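Local coordinates for protein serine-threonine phosphatase 2C (Toxoplasma gondii, PDB 2I44) that probably removes phosphate from serine and threonine residues of proteins as a calcium-bound member of the metal-dependent PP2C phosphatase family, at residues A[52-57]-A[143-148]; A[158-163]-A[173-178]; A[279-284]-A[293-298]. One frame throughout, in Å; residues are numbered along the deposited sequence.

Interaction 1. Residues A[52-57]-A[143-148]; sequences DCAFFG and AVLAKG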
ATOM      1  N   ASP A  52     -17.207 -12.854  -1.329  1.00 24.61           N
ATOM      2  CA  ASP A  52     -15.989 -13.017  -2.114  1.00 25.70           C
ATOM      3  C   ASP A  52     -15.348 -11.675  -2.481  1.00 25.23           C
ATOM      4  O   ASP A  52     -14.640 -11.570  -3.485  1.00 25.72           O
ATOM      5  CB  ASP A  52     -16.305 -13.797  -3.389  1.00 24.66           C
ATOM      6  CG  ASP A  52     -17.225 -13.035  -4.315  1.00 25.50           C
ATOM      7  OD1 ASP A  52     -17.963 -12.157  -3.816  1.00 25.23           O
ATOM      8  OD2 ASP A  52     -17.218 -13.315  -5.531  1.00 26.63           O
ATOM      9  N   CYS A  53     -15.614 -10.649  -1.675  1.00 25.02           N
ATOM     10  CA  CYS A  53     -15.052  -9.317  -1.901  1.00 23.14           C
ATOM     11  C   CYS A  53     -14.436  -8.762  -0.626  1.00 21.91           C
ATOM     12  O   CYS A  53     -15.041  -8.815   0.445  1.00 22.04           O
ATOM     13  CB  CYS A  53     -16.123  -8.342  -2.385  1.00 24.11           C
ATOM     14  SG  CYS A  53     -16.762  -8.702  -4.021  1.00 28.35           S
ATOM     15  N   ALA A  54     -13.230  -8.218  -0.743  1.00 20.76           N
ATOM     16  CA  ALA A  54     -12.560  -7.648   0.414  1.00 18.89           C
ATOM     17  C   ALA A  54     -11.552  -6.598  -0.019  1.00 18.30           C
ATOM     18  O   ALA A  54     -11.123  -6.579  -1.173  1.00 15.18           O
ATOM     19  CB  ALA A  54     -11.870  -8.748   1.215  1.00 18.30           C
ATOM     20  N   PHE A  55     -11.194  -5.724   0.918  1.00 17.10           N
ATOM     21  CA  PHE A  55     -10.223  -4.658   0.675  1.00 17.15           C
ATOM     22  C   PHE A  55      -9.049  -4.825   1.635  1.00 16.63           C
ATOM     23  O   PHE A  55      -9.238  -5.136   2.811  1.00 13.45           O
ATOM     24  CB  PHE A  55     -10.852  -3.283   0.904  1.00 17.49           C
ATOM     25  CG  PHE A  55      -9.872  -2.146   0.792  1.00 18.78           C
ATOM     26  CD1 PHE A  55      -9.591  -1.569  -0.442  1.00 20.79           C
ATOM     27  CD2 PHE A  55      -9.211  -1.667   1.918  1.00 18.47           C
ATOM     28  CE1 PHE A  55      -8.671  -0.530  -0.555  1.00 20.41           C
ATOM     29  CE2 PHE A  55      -8.286  -0.628   1.817  1.00 18.40           C
ATOM     30  CZ  PHE A  55      -8.016  -0.059   0.580  1.00 17.93           C
ATOM     31  N   PHE A  56      -7.843  -4.608   1.123  1.00 14.71           N
ATOM     32  CA  PHE A  56      -6.637  -4.726   1.931  1.00 15.87           C
ATOM     33  C   PHE A  56      -5.761  -3.508   1.692  1.00 15.02           C
ATOM     34  O   PHE A  56      -5.485  -3.158   0.548  1.00 13.66           O
ATOM     35  CB  PHE A  56      -5.871  -5.992   1.545  1.00 16.43           C
ATOM     36  CG  PHE A  56      -6.672  -7.249   1.707  1.00 19.32           C
ATOM     37  CD1 PHE A  56      -6.818  -7.842   2.959  1.00 20.19           C
ATOM     38  CD2 PHE A  56      -7.315  -7.823   0.614  1.00 20.72           C
ATOM     39  CE1 PHE A  56      -7.600  -8.997   3.117  1.00 22.69           C
ATOM     40  CE2 PHE A  56      -8.095  -8.976   0.764  1.00 21.25           C
ATOM     41  CZ  PHE A  56      -8.237  -9.561   2.016  1.00 19.23           C
ATOM     42  N   GLY A  57      -5.306  -2.877   2.770  1.00 16.59           N
ATOM     43  CA  GLY A  57      -4.465  -1.702   2.622  1.00 15.97           C
ATOM     44  C   GLY A  57      -3.489  -1.491   3.766  1.00 16.86           C
ATOM     45  O   GLY A  57      -3.828  -1.685   4.930  1.00 16.61           O
ATOM     46  N   ALA A 143      -5.141  -3.679  -2.132  1.00 15.22           N
ATOM     47  CA  ALA A 143      -5.575  -4.829  -2.908  1.00 15.92           C
ATOM     48  C   ALA A 143      -7.080  -4.963  -2.769  1.00 16.60           C
ATOM     49  O   ALA A 143      -7.610  -4.974  -1.660  1.00 16.13           O
ATOM     50  CB  ALA A 143      -4.887  -6.102  -2.406  1.00 14.15           C
ATOM     51  N   VAL A 144      -7.767  -5.050  -3.899  1.00 16.76           N
ATOM     52  CA  VAL A 144      -9.209  -5.201  -3.881  1.00 16.22           C
ATOM     53  C   VAL A 144      -9.550  -6.585  -4.436  1.00 18.02           C
ATOM     54  O   VAL A 144      -9.323  -6.865  -5.613  1.00 16.55           O
ATOM     55  CB  VAL A 144      -9.889  -4.097  -4.724  1.00 16.04           C
ATOM     56  CG1 VAL A 144     -11.404  -4.328  -4.796  1.00 14.66           C
ATOM     57  CG2 VAL A 144      -9.599  -2.732  -4.105  1.00 16.57           C
ATOM     58  N   LEU A 145     -10.051  -7.456  -3.564  1.00 18.39           N
ATOM     59  CA  LEU A 145     -10.445  -8.801  -3.956  1.00 21.14           C
ATOM     60  C   LEU A 145     -11.918  -8.756  -4.348  1.00 22.90           C
ATOM     61  O   LEU A 145     -12.749  -8.270  -3.583  1.00 23.38           O
ATOM     62  CB  LEU A 145     -10.260  -9.777  -2.791  1.00 19.23           C
ATOM     63  CG  LEU A 145     -10.841 -11.179  -3.010  1.00 20.73           C
ATOM     64  CD1 LEU A 145     -10.041 -11.905  -4.081  1.00 21.20           C
ATOM     65  CD2 LEU A 145     -10.811 -11.965  -1.705  1.00 16.44           C
ATOM     66  N   ALA A 146     -12.237  -9.254  -5.540  1.00 24.13           N
ATOM     67  CA  ALA A 146     -13.617  -9.269  -6.017  1.00 23.84           C
ATOM     68  C   ALA A 146     -13.805 -10.360  -7.065  1.00 24.56           C
ATOM     69  O   ALA A 146     -13.189 -10.322  -8.136  1.00 24.51           O
ATOM     70  CB  ALA A 146     -13.986  -7.913  -6.607  1.00 21.58           C
ATOM     71  N   LYS A 147     -14.654 -11.330  -6.737  1.00 25.65           N
ATOM     72  CA  LYS A 147     -14.976 -12.451  -7.615  1.00 25.02           C
ATOM     73  C   LYS A 147     -13.767 -13.031  -8.351  1.00 25.32           C
ATOM     74  O   LYS A 147     -13.721 -13.040  -9.582  1.00 23.10           O
ATOM     75  CB  LYS A 147     -16.040 -12.029  -8.635  1.00 26.82           C
ATOM     76  CG  LYS A 147     -16.719 -13.198  -9.346  1.00 28.63           C
ATOM     77  CD  LYS A 147     -17.653 -12.725 -10.454  1.00 32.22           C
ATOM     78  CE  LYS A 147     -18.324 -13.905 -11.151  1.00 36.15           C
ATOM     79  NZ  LYS A 147     -19.145 -13.490 -12.330  1.00 39.59           N
ATOM     80  N   GLY A 148     -12.783 -13.503  -7.594  1.00 24.84           N
ATOM     81  CA  GLY A 148     -11.611 -14.105  -8.205  1.00 26.27           C
ATOM     82  C   GLY A 148     -10.556 -13.173  -8.767  1.00 27.38           C
ATOM     83  O   GLY A 148      -9.549 -13.637  -9.297  1.00 27.98           O
TER
HETATM   84  O   HOH W   1     -12.887 -13.514  -4.873  1.00 19.30           O
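F55 holds CG anti to its backbone N (chi1 175°), and V144 holds CG2 anti to its carbonyl carbon; CG2 meets the rim of the F55 ring near its plane, 3.8 Å from CD1. On the other sheet face F56 has CG anti to the carbonyl carbon (chi1 -58°), and its ring presents the CE2 edge to L145 CB at 4.2 Å. The strands run antiparallel. A54 pairs with L145, and F56 with A143, through two N-H···O bonds each. The alternating non-hydrogen-bonded pairs are F55–V144 and C53–A146, where C53 SG lies 3.9 Å from A146 CB. At the strand ends D52 O takes a long bond from K147 N (3.3 Å) and a second from a water that accepts from G148 N. K147 and G148 have positive phi, as in a type I' turn, and form the turn that joins strand 137-146 to 149-155. D52 OD2 lies 3.2 Å from K147 CA but has its salt bridge with R50. Helices 66-80 and 98-130 cover the F55 and V144 face. On the opposite face the F56 ring makes an edge-to-face contact with F22 of strand 22-29, linking the two sheets of the PP2C sandwich.

Interaction 2. Residues A[158-163]-A[173-178]; sequences SRIAMG and EFLTVD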
ATOM      1  N   SER A 158       6.058   0.978  -0.509  1.00 10.98           N
ATOM      2  CA  SER A 158       5.586  -0.147   0.293  1.00 11.12           C
ATOM      3  C   SER A 158       5.336  -1.179  -0.809  1.00 11.43           C
ATOM      4  O   SER A 158       5.150  -0.804  -1.972  1.00 11.89           O
ATOM      5  CB  SER A 158       4.278   0.181   1.015  1.00 12.91           C
ATOM      6  OG  SER A 158       4.508   1.050   2.106  1.00 10.20           O
ATOM      7  N   ARG A 159       5.328  -2.467  -0.476  1.00 13.04           N
ATOM      8  CA  ARG A 159       5.145  -3.476  -1.513  1.00 12.93           C
ATOM      9  C   ARG A 159       4.199  -4.619  -1.187  1.00 12.81           C
ATOM     10  O   ARG A 159       3.887  -4.887  -0.025  1.00 13.11           O
ATOM     11  CB  ARG A 159       6.499  -4.092  -1.869  1.00 12.34           C
ATOM     12  CG  ARG A 159       7.575  -3.103  -2.266  1.00 15.63           C
ATOM     13  CD  ARG A 159       8.912  -3.810  -2.399  1.00 15.42           C
ATOM     14  NE  ARG A 159       9.982  -2.900  -2.779  1.00 16.78           N
ATOM     15  CZ  ARG A 159      11.231  -3.288  -3.026  1.00 19.52           C
ATOM     16  NH1 ARG A 159      11.556  -4.573  -2.928  1.00 21.81           N
ATOM     17  NH2 ARG A 159      12.155  -2.405  -3.378  1.00 17.81           N
ATOM     18  N   ILE A 160       3.769  -5.302  -2.241  1.00 12.78           N
ATOM     19  CA  ILE A 160       2.906  -6.471  -2.121  1.00 15.13           C
ATOM     20  C   ILE A 160       3.646  -7.649  -2.750  1.00 13.49           C
ATOM     21  O   ILE A 160       4.062  -7.575  -3.903  1.00 15.37           O
ATOM     22  CB  ILE A 160       1.562  -6.285  -2.866  1.00 15.22           C
ATOM     23  CG1 ILE A 160       0.787  -5.108  -2.266  1.00 16.04           C
ATOM     24  CG2 ILE A 160       0.730  -7.567  -2.767  1.00 13.01           C
ATOM     25  CD1 ILE A 160      -0.597  -4.916  -2.873  1.00 15.55           C
ATOM     26  N   ALA A 161       3.825  -8.722  -1.988  1.00 13.65           N
ATOM     27  CA  ALA A 161       4.502  -9.913  -2.500  1.00 13.79           C
ATOM     28  C   ALA A 161       3.455 -11.003  -2.717  1.00 15.65           C
ATOM     29  O   ALA A 161       2.425 -11.037  -2.033  1.00 14.12           O
ATOM     30  CB  ALA A 161       5.563 -10.388  -1.519  1.00 15.02           C
HETATM   31  N   MSE A 162       3.712 -11.891  -3.667  1.00 16.61           N
HETATM   32  CA  MSE A 162       2.754 -12.943  -3.973  1.00 20.27           C
HETATM   33  C   MSE A 162       3.407 -14.313  -4.105  1.00 20.34           C
HETATM   34  O   MSE A 162       4.412 -14.473  -4.798  1.00 22.90           O
HETATM   35  CB  MSE A 162       2.015 -12.601  -5.272  1.00 22.39           C
HETATM   36  CG  MSE A 162       0.826 -13.506  -5.581  1.00 26.93           C
HETATM   37 SE   MSE A 162      -0.750 -13.022  -4.570  1.00 38.15          SE
HETATM   38  CE  MSE A 162      -1.658 -12.013  -5.960  1.00 24.58           C
ATOM     39  N   GLY A 163       2.830 -15.297  -3.427  1.00 20.33           N
ATOM     40  CA  GLY A 163       3.347 -16.650  -3.494  1.00 21.59           C
ATOM     41  C   GLY A 163       2.400 -17.506  -4.313  1.00 22.87           C
ATOM     42  O   GLY A 163       1.225 -17.637  -3.971  1.00 24.76           O
ATOM     43  N   GLU A 173       7.089 -13.236  -6.098  1.00 19.73           N
ATOM     44  CA  GLU A 173       7.414 -11.982  -6.763  1.00 19.85           C
ATOM     45  C   GLU A 173       6.673 -10.808  -6.128  1.00 19.21           C
ATOM     46  O   GLU A 173       5.707 -10.994  -5.391  1.00 18.88           O
ATOM     47  CB  GLU A 173       7.014 -12.065  -8.237  1.00 21.49           C
ATOM     48  CG  GLU A 173       5.497 -12.037  -8.452  1.00 27.21           C
ATOM     49  CD  GLU A 173       5.101 -11.872  -9.917  1.00 31.61           C
ATOM     50  OE1 GLU A 173       5.773 -11.088 -10.622  1.00 34.07           O
ATOM     51  OE2 GLU A 173       4.111 -12.506 -10.359  1.00 33.25           O
ATOM     52  N   PHE A 174       7.142  -9.599  -6.418  1.00 16.58           N
ATOM     53  CA  PHE A 174       6.484  -8.391  -5.936  1.00 16.12           C
ATOM     54  C   PHE A 174       5.531  -7.999  -7.059  1.00 14.53           C
ATOM     55  O   PHE A 174       5.878  -8.132  -8.229  1.00 13.66           O
ATOM     56  CB  PHE A 174       7.499  -7.263  -5.716  1.00 16.20           C
ATOM     57  CG  PHE A 174       8.303  -7.409  -4.466  1.00 15.30           C
ATOM     58  CD1 PHE A 174       7.674  -7.490  -3.223  1.00 15.48           C
ATOM     59  CD2 PHE A 174       9.692  -7.445  -4.519  1.00 15.11           C
ATOM     60  CE1 PHE A 174       8.418  -7.602  -2.056  1.00 15.12           C
ATOM     61  CE2 PHE A 174      10.440  -7.554  -3.361  1.00 11.58           C
ATOM     62  CZ  PHE A 174       9.800  -7.632  -2.126  1.00 14.78           C
ATOM     63  N   LEU A 175       4.332  -7.540  -6.715  1.00 14.75           N
ATOM     64  CA  LEU A 175       3.375  -7.126  -7.734  1.00 15.65           C
ATOM     65  C   LEU A 175       3.477  -5.620  -7.958  1.00 16.01           C
ATOM     66  O   LEU A 175       2.798  -5.058  -8.813  1.00 16.22           O
ATOM     67  CB  LEU A 175       1.948  -7.483  -7.307  1.00 17.31           C
ATOM     68  CG  LEU A 175       1.660  -8.975  -7.127  1.00 21.07           C
ATOM     69  CD1 LEU A 175       0.233  -9.175  -6.610  1.00 24.15           C
ATOM     70  CD2 LEU A 175       1.859  -9.696  -8.451  1.00 20.97           C
ATOM     71  N   THR A 176       4.333  -4.969  -7.181  1.00 16.49           N
ATOM     72  CA  THR A 176       4.505  -3.526  -7.291  1.00 16.98           C
ATOM     73  C   THR A 176       5.972  -3.134  -7.351  1.00 15.30           C
ATOM     74  O   THR A 176       6.819  -3.753  -6.713  1.00 19.64           O
ATOM     75  CB  THR A 176       3.875  -2.793  -6.077  1.00 18.19           C
ATOM     76  OG1 THR A 176       4.508  -3.245  -4.869  1.00 16.40           O
ATOM     77  CG2 THR A 176       2.387  -3.072  -5.994  1.00 16.37           C
ATOM     78  N   VAL A 177       6.255  -2.094  -8.122  1.00 14.81           N
ATOM     79  CA  VAL A 177       7.603  -1.563  -8.262  1.00 15.22           C
ATOM     80  C   VAL A 177       7.600  -0.171  -7.609  1.00 12.76           C
ATOM     81  O   VAL A 177       6.739   0.650  -7.908  1.00 12.64           O
ATOM     82  CB  VAL A 177       7.994  -1.446  -9.749  1.00 15.37           C
ATOM     83  CG1 VAL A 177       9.334  -0.734  -9.880  1.00 14.11           C
ATOM     84  CG2 VAL A 177       8.064  -2.852 -10.375  1.00 16.58           C
ATOM     85  N   ASP A 178       8.560   0.086  -6.729  1.00 12.73           N
ATOM     86  CA  ASP A 178       8.623   1.359  -6.015  1.00 13.89           C
ATOM     87  C   ASP A 178       8.646   2.583  -6.920  1.00 14.92           C
ATOM     88  O   ASP A 178       9.236   2.559  -7.996  1.00 14.13           O
ATOM     89  CB  ASP A 178       9.867   1.434  -5.125  1.00 15.20           C
ATOM     90  CG  ASP A 178       9.955   0.296  -4.125  1.00 18.06           C
ATOM     91  OD1 ASP A 178       8.963  -0.452  -3.960  1.00 19.40           O
ATOM     92  OD2 ASP A 178      11.027   0.161  -3.495  1.00 16.37           O
TER
HETATM   93  O   HOH W   2       6.448  -1.097  -4.795  1.00 11.65           O
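R159 lies between F174 and D178 and uses a different part of its side chain for each. Its CD sits over the centre of the F174 ring, a CH-pi contact 3.8 Å from the ring centroid. The guanidinium beyond is steeply turned, 78° from the ring plane; its CZ makes an off-centre cation-pi contact, 4.8 Å from the ring centroid, and NH1 comes within 3.2 Å of F174 CE2. The D178 side chain crosses that of R159 at about a right angle, and its carboxylate is gripped side-on: NE donates to OD1 (2.9 Å) on the syn side, and NH2 to OD2 (2.8 Å) from above the carboxylate plane. The two flat groups are inclined by 46°, and the bond to OD2 lies in the guanidinium plane. A water donates to S158 O and D178 OD1 and accepts from T176 OG1, which in turn receives a weak bond from I160 N.

The hairpin of strands 159-166 and 169-174 continues through M162–E173 backbone bonds and L175 N to I160 O (2.8 Å). On the inner side CE of selenomethionine M162 presses tightly on L175 CD1 (3.5 Å), both also against M261. W269 meets the F174 ring edge-to-face. With F174 along one flank and two bonds to D178, the guanidinium has little freedom to rotate, and the paired carboxylate would offset its charge where both residues are only partly exposed.

Interaction 3. Residues A[279-284]-A[293-298]; sequences EIAMQA and QALVEM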
ATOM      1  N   GLU A 279       8.145 -17.563   2.309  1.00 23.50           N
ATOM      2  CA  GLU A 279       8.594 -18.763   3.005  1.00 24.19           C
ATOM      3  C   GLU A 279       8.272 -18.682   4.496  1.00 23.30           C
ATOM      4  O   GLU A 279       7.677 -19.606   5.054  1.00 20.31           O
ATOM      5  CB  GLU A 279      10.099 -18.954   2.816  1.00 27.87           C
ATOM      6  CG  GLU A 279      10.685 -20.058   3.686  1.00 35.69           C
ATOM      7  CD  GLU A 279      12.131 -20.369   3.345  1.00 39.40           C
ATOM      8  OE1 GLU A 279      12.369 -21.049   2.324  1.00 41.61           O
ATOM      9  OE2 GLU A 279      13.028 -19.928   4.092  1.00 42.34           O
ATOM     10  N   ILE A 280       8.665 -17.577   5.131  1.00 21.40           N
ATOM     11  CA  ILE A 280       8.412 -17.375   6.552  1.00 21.50           C
ATOM     12  C   ILE A 280       6.915 -17.436   6.845  1.00 22.14           C
ATOM     13  O   ILE A 280       6.486 -18.086   7.797  1.00 21.42           O
ATOM     14  CB  ILE A 280       8.962 -16.012   7.028  1.00 22.79           C
ATOM     15  CG1 ILE A 280      10.489 -16.000   6.917  1.00 24.65           C
ATOM     16  CG2 ILE A 280       8.540 -15.743   8.474  1.00 21.33           C
ATOM     17  CD1 ILE A 280      11.115 -14.672   7.281  1.00 24.48           C
ATOM     18  N   ALA A 281       6.126 -16.753   6.018  1.00 22.35           N
ATOM     19  CA  ALA A 281       4.678 -16.725   6.178  1.00 23.40           C
ATOM     20  C   ALA A 281       4.064 -18.108   5.931  1.00 23.44           C
ATOM     21  O   ALA A 281       3.183 -18.535   6.668  1.00 22.43           O
ATOM     22  CB  ALA A 281       4.066 -15.704   5.221  1.00 21.91           C
HETATM   23  N   MSE A 282       4.527 -18.796   4.892  1.00 25.33           N
HETATM   24  CA  MSE A 282       4.015 -20.125   4.560  1.00 27.85           C
HETATM   25  C   MSE A 282       4.316 -21.120   5.674  1.00 28.47           C
HETATM   26  O   MSE A 282       3.481 -21.955   6.027  1.00 26.87           O
HETATM   27  CB  MSE A 282       4.633 -20.628   3.255  1.00 31.58           C
HETATM   28  CG  MSE A 282       4.076 -19.977   2.001  1.00 37.07           C
HETATM   29 SE   MSE A 282       2.184 -20.282   1.810  1.00 50.41          SE
HETATM   30  CE  MSE A 282       2.238 -21.761   0.536  1.00 41.70           C
ATOM     31  N   GLN A 283       5.517 -21.029   6.229  1.00 28.58           N
ATOM     32  CA  GLN A 283       5.900 -21.929   7.302  1.00 28.92           C
ATOM     33  C   GLN A 283       5.106 -21.653   8.568  1.00 28.73           C
ATOM     34  O   GLN A 283       4.641 -22.586   9.220  1.00 29.54           O
ATOM     35  CB  GLN A 283       7.396 -21.822   7.606  1.00 30.05           C
ATOM     36  CG  GLN A 283       7.781 -22.553   8.890  1.00 36.16           C
ATOM     37  CD  GLN A 283       9.217 -23.034   8.894  1.00 38.12           C
ATOM     38  OE1 GLN A 283       9.629 -23.791   8.012  1.00 41.61           O
ATOM     39  NE2 GLN A 283       9.986 -22.605   9.895  1.00 37.55           N
ATOM     40  N   ALA A 284       4.948 -20.379   8.914  1.00 27.11           N
ATOM     41  CA  ALA A 284       4.207 -20.017  10.114  1.00 27.62           C
ATOM     42  C   ALA A 284       2.819 -20.646  10.081  1.00 28.53           C
ATOM     43  O   ALA A 284       2.380 -21.273  11.048  1.00 28.25           O
ATOM     44  CB  ALA A 284       4.094 -18.505  10.229  1.00 27.83           C
ATOM     45  N   GLN A 293       2.791 -11.993  12.376  1.00 22.92           N
ATOM     46  CA  GLN A 293       3.647 -11.744  13.522  1.00 24.79           C
ATOM     47  C   GLN A 293       5.011 -12.361  13.258  1.00 24.17           C
ATOM     48  O   GLN A 293       6.043 -11.801  13.633  1.00 23.92           O
ATOM     49  CB  GLN A 293       3.038 -12.341  14.788  1.00 26.71           C
ATOM     50  CG  GLN A 293       3.850 -12.072  16.042  1.00 30.29           C
ATOM     51  CD  GLN A 293       3.310 -12.822  17.237  1.00 33.32           C
ATOM     52  OE1 GLN A 293       3.174 -14.043  17.203  1.00 36.56           O
ATOM     53  NE2 GLN A 293       2.998 -12.098  18.300  1.00 33.48           N
ATOM     54  N   ALA A 294       5.012 -13.518  12.607  1.00 24.24           N
ATOM     55  CA  ALA A 294       6.261 -14.197  12.293  1.00 24.27           C
ATOM     56  C   ALA A 294       7.119 -13.283  11.418  1.00 23.23           C
ATOM     57  O   ALA A 294       8.314 -13.129  11.658  1.00 21.81           O
ATOM     58  CB  ALA A 294       5.983 -15.514  11.578  1.00 24.36           C
ATOM     59  N   LEU A 295       6.502 -12.669  10.413  1.00 21.87           N
ATOM     60  CA  LEU A 295       7.222 -11.766   9.518  1.00 21.00           C
ATOM     61  C   LEU A 295       7.825 -10.581  10.265  1.00 21.10           C
ATOM     62  O   LEU A 295       8.956 -10.185   9.996  1.00 19.88           O
ATOM     63  CB  LEU A 295       6.290 -11.251   8.415  1.00 21.18           C
ATOM     64  CG  LEU A 295       5.965 -12.225   7.284  1.00 20.62           C
ATOM     65  CD1 LEU A 295       4.894 -11.646   6.379  1.00 21.56           C
ATOM     66  CD2 LEU A 295       7.231 -12.514   6.501  1.00 20.93           C
ATOM     67  N   VAL A 296       7.072 -10.011  11.200  1.00 20.90           N
ATOM     68  CA  VAL A 296       7.574  -8.865  11.948  1.00 21.32           C
ATOM     69  C   VAL A 296       8.665  -9.251  12.954  1.00 22.13           C
ATOM     70  O   VAL A 296       9.726  -8.624  12.995  1.00 19.73           O
ATOM     71  CB  VAL A 296       6.428  -8.125  12.692  1.00 21.26           C
ATOM     72  CG1 VAL A 296       6.999  -7.026  13.589  1.00 17.34           C
ATOM     73  CG2 VAL A 296       5.452  -7.525  11.679  1.00 19.09           C
ATOM     74  N   GLU A 297       8.416 -10.285  13.750  1.00 22.94           N
ATOM     75  CA  GLU A 297       9.399 -10.699  14.750  1.00 25.09           C
ATOM     76  C   GLU A 297      10.710 -11.189  14.124  1.00 25.05           C
ATOM     77  O   GLU A 297      11.787 -10.901  14.642  1.00 23.63           O
ATOM     78  CB  GLU A 297       8.792 -11.760  15.677  1.00 25.04           C
ATOM     79  CG  GLU A 297       7.476 -11.297  16.303  1.00 29.41           C
ATOM     80  CD  GLU A 297       7.042 -12.126  17.501  1.00 31.47           C
ATOM     81  OE1 GLU A 297       7.146 -13.369  17.436  1.00 33.13           O
ATOM     82  OE2 GLU A 297       6.583 -11.531  18.504  1.00 32.74           O
HETATM   83  N   MSE A 298      10.610 -11.910  13.007  1.00 26.51           N
HETATM   84  CA  MSE A 298      11.785 -12.416  12.298  1.00 28.86           C
HETATM   85  C   MSE A 298      12.628 -11.243  11.795  1.00 27.93           C
HETATM   86  O   MSE A 298      13.856 -11.275  11.862  1.00 27.44           O
HETATM   87  CB  MSE A 298      11.363 -13.268  11.096  1.00 35.27           C
HETATM   88  CG  MSE A 298      10.699 -14.595  11.429  1.00 43.61           C
HETATM   89 SE   MSE A 298      11.953 -15.952  11.923  1.00 61.63          SE
HETATM   90  CE  MSE A 298      12.165 -16.806  10.210  1.00 52.18           C
TER
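Helices 274-286 and 291-305, consecutive along the chain, form a pair on the outside of the sheet that contains strands 258-264 and 313-320, and they meet through I280, A281 and A284 on one helix and A294, L295 and M298 on the other. The two segments are steeply crossed, with 129° between their N-to-C directions and 8.9 Å between their axes. Near the connection the alanines touch directly: A284 CB is 3.8 Å from A294 CB, and such small side chains let the backbones come close. I280 is the main apolar wedge. Its CG2 lies 4.0 Å from A294 CB, while L295 reaches across obliquely to set CD2 against I280 CB (3.9 Å).

In the PP2C fold each of the two packed beta sheets is flanked by helices, and this pair belongs to one such outer layer. L295 and A281 face the sheet, where both touch I262; L295 also packs on A315 and T317, and its CD1 stands 4.3 Å from A281 CB. Toward solvent, I280 and selenomethionine M298 reach for each other tip to tip. The approach of M298 CE to I280 CD1, 3.8 Å, is modelled with less certainty than the other contacts. Between the two helices, R289 of the connecting loop lays its side chain against both A284 and A294.

In the fold
Interactions 1 and 2 are largely buried strand pairings held by backbone bonds, whereas interaction 3 is an apolar helix pair farther out, about 19 Å from the centre of the chain, yet still mostly buried, with M298 at its exposed end. The first two belong to different sheets of the sandwich but come within about 4 Å at their nearest atoms; V141, earlier on the strand 137-146 that carries 143-148, touches S158 and I160. Interactions 2 and 3 share a sheet: strand 159-166 pairs with strand 258-264, on which the helices of 279-284 and 293-298 rest. Charge contributes most in interaction 2, where R159 and D178, both partly exposed, pair beyond the end of strand 169-174; its S158 side chain also lies about 4 Å from that of D60, a calcium ligand.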